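Local coordinates for galacto-N-biose/lacto-N-biose I transporter substrate-binding protein (Bifidobacterium longum, PDB 2Z8F) that binds galacto-N-biose and lacto-N-biose type I units of mucin and milk oligosaccharides, probably delivering them to an ABC transporter for uptake, at residues Ile18-Arg23 with Val49-Phe54. Numbering follows the deposited sequence.
With NAG (2-acetamido-2-deoxy-beta-D-glucopyranose), chain C.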
loop_
_atom_site.group_PDB
_atom_site.type_symbol
_atom_site.label_atom_id
_atom_site.label_comp_id
_atom_site.label_asym_id
_atom_site.label_seq_id
_atom_site.Cartn_x
_atom_site.Cartn_y
_atom_site.Cartn_z
ATOM N N ILE A 18 -13.556 -18.756 -14.565
ATOM C CA ILE A 18 -12.403 -17.952 -14.148
ATOM C C ILE A 18 -12.316 -17.986 -12.625
ATOM O O ILE A 18 -13.336 -17.935 -11.942
ATOM C CB ILE A 18 -12.626 -16.456 -14.597
ATOM C CG1 ILE A 18 -12.727 -16.365 -16.119
ATOM C CG2 ILE A 18 -11.544 -15.480 -14.021
ATOM C CD1 ILE A 18 -11.552 -16.970 -16.853
ATOM N N THR A 19 -11.103 -18.081 -12.089
ATOM C CA THR A 19 -10.907 -17.924 -10.657
ATOM C C THR A 19 -10.114 -16.664 -10.386
ATOM O O THR A 19 -9.225 -16.320 -11.179
ATOM C CB THR A 19 -10.175 -19.106 -10.038
ATOM O OG1 THR A 19 -9.047 -19.477 -10.851
ATOM C CG2 THR A 19 -11.131 -20.284 -9.940
ATOM N N TYR A 20 -10.478 -15.978 -9.303
ATOM C CA TYR A 20 -9.825 -14.723 -8.846
ATOM C C TYR A 20 -9.535 -14.841 -7.347
ATOM O O TYR A 20 -10.472 -14.965 -6.537
ATOM C CB TYR A 20 -10.760 -13.538 -9.144
ATOM C CG TYR A 20 -10.406 -12.182 -8.537
ATOM C CD1 TYR A 20 -9.083 -11.803 -8.285
ATOM C CD2 TYR A 20 -11.412 -11.253 -8.268
ATOM C CE1 TYR A 20 -8.785 -10.537 -7.761
ATOM C CE2 TYR A 20 -11.128 -10.004 -7.736
ATOM C CZ TYR A 20 -9.823 -9.650 -7.469
ATOM O OH TYR A 20 -9.632 -8.394 -6.926
ATOM N N MET A 21 -8.246 -14.833 -6.984
ATOM C CA MET A 21 -7.820 -14.815 -5.586
ATOM C C MET A 21 -7.390 -13.391 -5.237
ATOM O O MET A 21 -6.581 -12.775 -5.950
ATOM C CB MET A 21 -6.656 -15.769 -5.321
ATOM C CG MET A 21 -6.309 -15.849 -3.839
ATOM S SD MET A 21 -4.836 -16.840 -3.449
ATOM C CE MET A 21 -3.902 -16.786 -4.945
ATOM N N HIS A 22 -7.954 -12.867 -4.166
ATOM C CA HIS A 22 -7.660 -11.498 -3.768
ATOM C C HIS A 22 -7.278 -11.458 -2.280
ATOM O O HIS A 22 -7.489 -12.449 -1.527
ATOM C CB HIS A 22 -8.888 -10.619 -4.000
ATOM C CG HIS A 22 -10.036 -10.954 -3.092
ATOM N ND1 HIS A 22 -10.149 -10.451 -1.818
ATOM C CD2 HIS A 22 -11.091 -11.790 -3.264
ATOM C CE1 HIS A 22 -11.236 -10.946 -1.242
ATOM N NE2 HIS A 22 -11.825 -11.765 -2.100
ATOM N N ARG A 23 -6.752 -10.320 -1.843
ATOM C CA ARG A 23 -6.535 -10.103 -0.424
ATOM C C ARG A 23 -7.161 -8.775 0.044
ATOM O O ARG A 23 -6.599 -8.037 0.856
ATOM C CB ARG A 23 -5.068 -10.283 -0.026
ATOM C CG ARG A 23 -4.060 -9.513 -0.916
ATOM C CD ARG A 23 -2.632 -9.752 -0.403
ATOM N NE ARG A 23 -1.591 -9.139 -1.231
ATOM C CZ ARG A 23 -1.098 -7.914 -1.057
ATOM N NH1 ARG A 23 -1.593 -7.099 -0.128
ATOM N NH2 ARG A 23 -0.087 -7.516 -1.854
ATOM N N VAL A 49 -17.245 -16.431 -12.573
ATOM C CA VAL A 49 -16.081 -16.120 -11.768
ATOM C C VAL A 49 -16.234 -16.601 -10.326
ATOM O O VAL A 49 -17.224 -16.290 -9.659
ATOM C CB VAL A 49 -15.820 -14.618 -11.792
ATOM C CG1 VAL A 49 -14.561 -14.269 -10.949
ATOM C CG2 VAL A 49 -15.633 -14.171 -13.241
ATOM N N LYS A 50 -15.226 -17.332 -9.860
ATOM C CA LYS A 50 -15.145 -17.757 -8.462
ATOM C C LYS A 50 -14.048 -16.937 -7.776
ATOM O O LYS A 50 -12.857 -17.107 -8.066
ATOM C CB LYS A 50 -14.857 -19.263 -8.378
ATOM C CG LYS A 50 -14.812 -19.831 -6.973
ATOM C CD LYS A 50 -14.908 -21.379 -6.997
ATOM C CE LYS A 50 -13.755 -22.042 -7.774
ATOM N NZ LYS A 50 -13.815 -23.551 -7.726
ATOM N N ALA A 51 -14.487 -16.053 -6.883
ATOM C CA ALA A 51 -13.604 -15.156 -6.137
ATOM C C ALA A 51 -13.392 -15.717 -4.740
ATOM O O ALA A 51 -14.359 -16.096 -4.039
ATOM C CB ALA A 51 -14.186 -13.747 -6.059
ATOM N N THR A 52 -12.129 -15.790 -4.336
ATOM C CA THR A 52 -11.794 -16.238 -2.979
ATOM C C THR A 52 -10.795 -15.282 -2.334
ATOM O O THR A 52 -9.931 -14.732 -3.013
ATOM C CB THR A 52 -11.227 -17.672 -2.970
ATOM O OG1 THR A 52 -10.109 -17.755 -3.853
ATOM C CG2 THR A 52 -12.272 -18.689 -3.443
ATOM N N LYS A 53 -10.952 -15.054 -1.031
ATOM C CA LYS A 53 -9.984 -14.273 -0.268
ATOM C C LYS A 53 -8.868 -15.192 0.215
ATOM O O LYS A 53 -9.128 -16.241 0.833
ATOM C CB LYS A 53 -10.677 -13.598 0.917
ATOM C CG LYS A 53 -9.748 -12.836 1.830
ATOM C CD LYS A 53 -10.535 -12.053 2.881
ATOM C CE LYS A 53 -9.670 -11.511 3.995
ATOM N NZ LYS A 53 -8.662 -10.535 3.478
ATOM N N PHE A 54 -7.629 -14.795 -0.044
ATOM C CA PHE A 54 -6.468 -15.521 0.460
ATOM C C PHE A 54 -6.545 -15.664 1.975
ATOM O O PHE A 54 -6.732 -14.685 2.688
ATOM C CB PHE A 54 -5.167 -14.817 0.051
ATOM C CG PHE A 54 -3.925 -15.462 0.611
ATOM C CD1 PHE A 54 -3.561 -16.757 0.237
ATOM C CD2 PHE A 54 -3.121 -14.766 1.506
ATOM C CE1 PHE A 54 -2.400 -17.355 0.766
ATOM C CE2 PHE A 54 -1.961 -15.355 2.029
ATOM C CZ PHE A 54 -1.612 -16.652 1.663
HETATM C C1 NAG C . 0.069 -5.460 4.489
HETATM C C2 NAG C . -0.376 -5.144 3.060
HETATM C C3 NAG C . -1.751 -4.467 2.958
HETATM C C4 NAG C . -2.775 -5.220 3.855
HETATM C C5 NAG C . -2.174 -5.327 5.261
HETATM C C6 NAG C . -3.170 -5.916 6.265
HETATM C C7 NAG C . 1.205 -4.675 1.300
HETATM C C8 NAG C . 2.230 -3.717 0.755
HETATM N N2 NAG C . 0.661 -4.295 2.442
HETATM O O3 NAG C . -2.007 -4.534 1.562
HETATM O O4 NAG C . -3.959 -4.467 3.923
HETATM O O5 NAG C . -0.997 -6.111 5.167
HETATM O O6 NAG C . -3.429 -7.249 5.903
HETATM O O7 NAG C . 0.928 -5.692 0.662
HETATM O O HOH W 1 -14.137 -13.377 -2.001
HETATM O O HOH W 2 -7.074 -7.899 3.666
#
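His22 lays its ring across Lys53 at the C-terminal end of two parallel strands. Lys53 CA sits over one ring face, 3.8 Å from the centroid. CG of His22 stands between the backbone N and carbonyl carbon (chi1 67°), and CE1 comes within 3.5 Å of Lys53 CB. Leu24 N bonds ND1, and a water 2.8 Å from NE2 lies at the ring edge, in plane. Both nitrogens are thus engaged, which should help set the ring's rotation.

Five backbone bonds join the strands, from Lys50 N to Ile18 O through to Phe54 N to His22 O, the latter 2.8 Å and nearly straight. Ile18, Tyr20, Val49 and Ala51 form the packed apolar patch on the His22 face, with Ile18 CB 4.0 Å from Val49 CG2. Helix 33-43, which links the two strands in a beta-alpha-beta crossover, sets Val37 against Val49 and Ala51.

Thr19, Lys50 and Thr52 make the looser part, with Lys50 and Thr52 exposed. Thr19 CG2 meets Lys50 CE at 3.8 Å, the two side chains lying side by side. Met21, on the same face, is buried against helix 61-71. Its SD approaches Phe54 CD1 at 3.9 Å in an oblique Met-aromatic contact.

Beyond the strand, Glu84 positions the Arg23 guanidinium by a salt bridge to NH2. NH1 adds weak bonds to O3 and O7 of the N-acetylglucosamine, which suggests a pre-set charged group for the glycan.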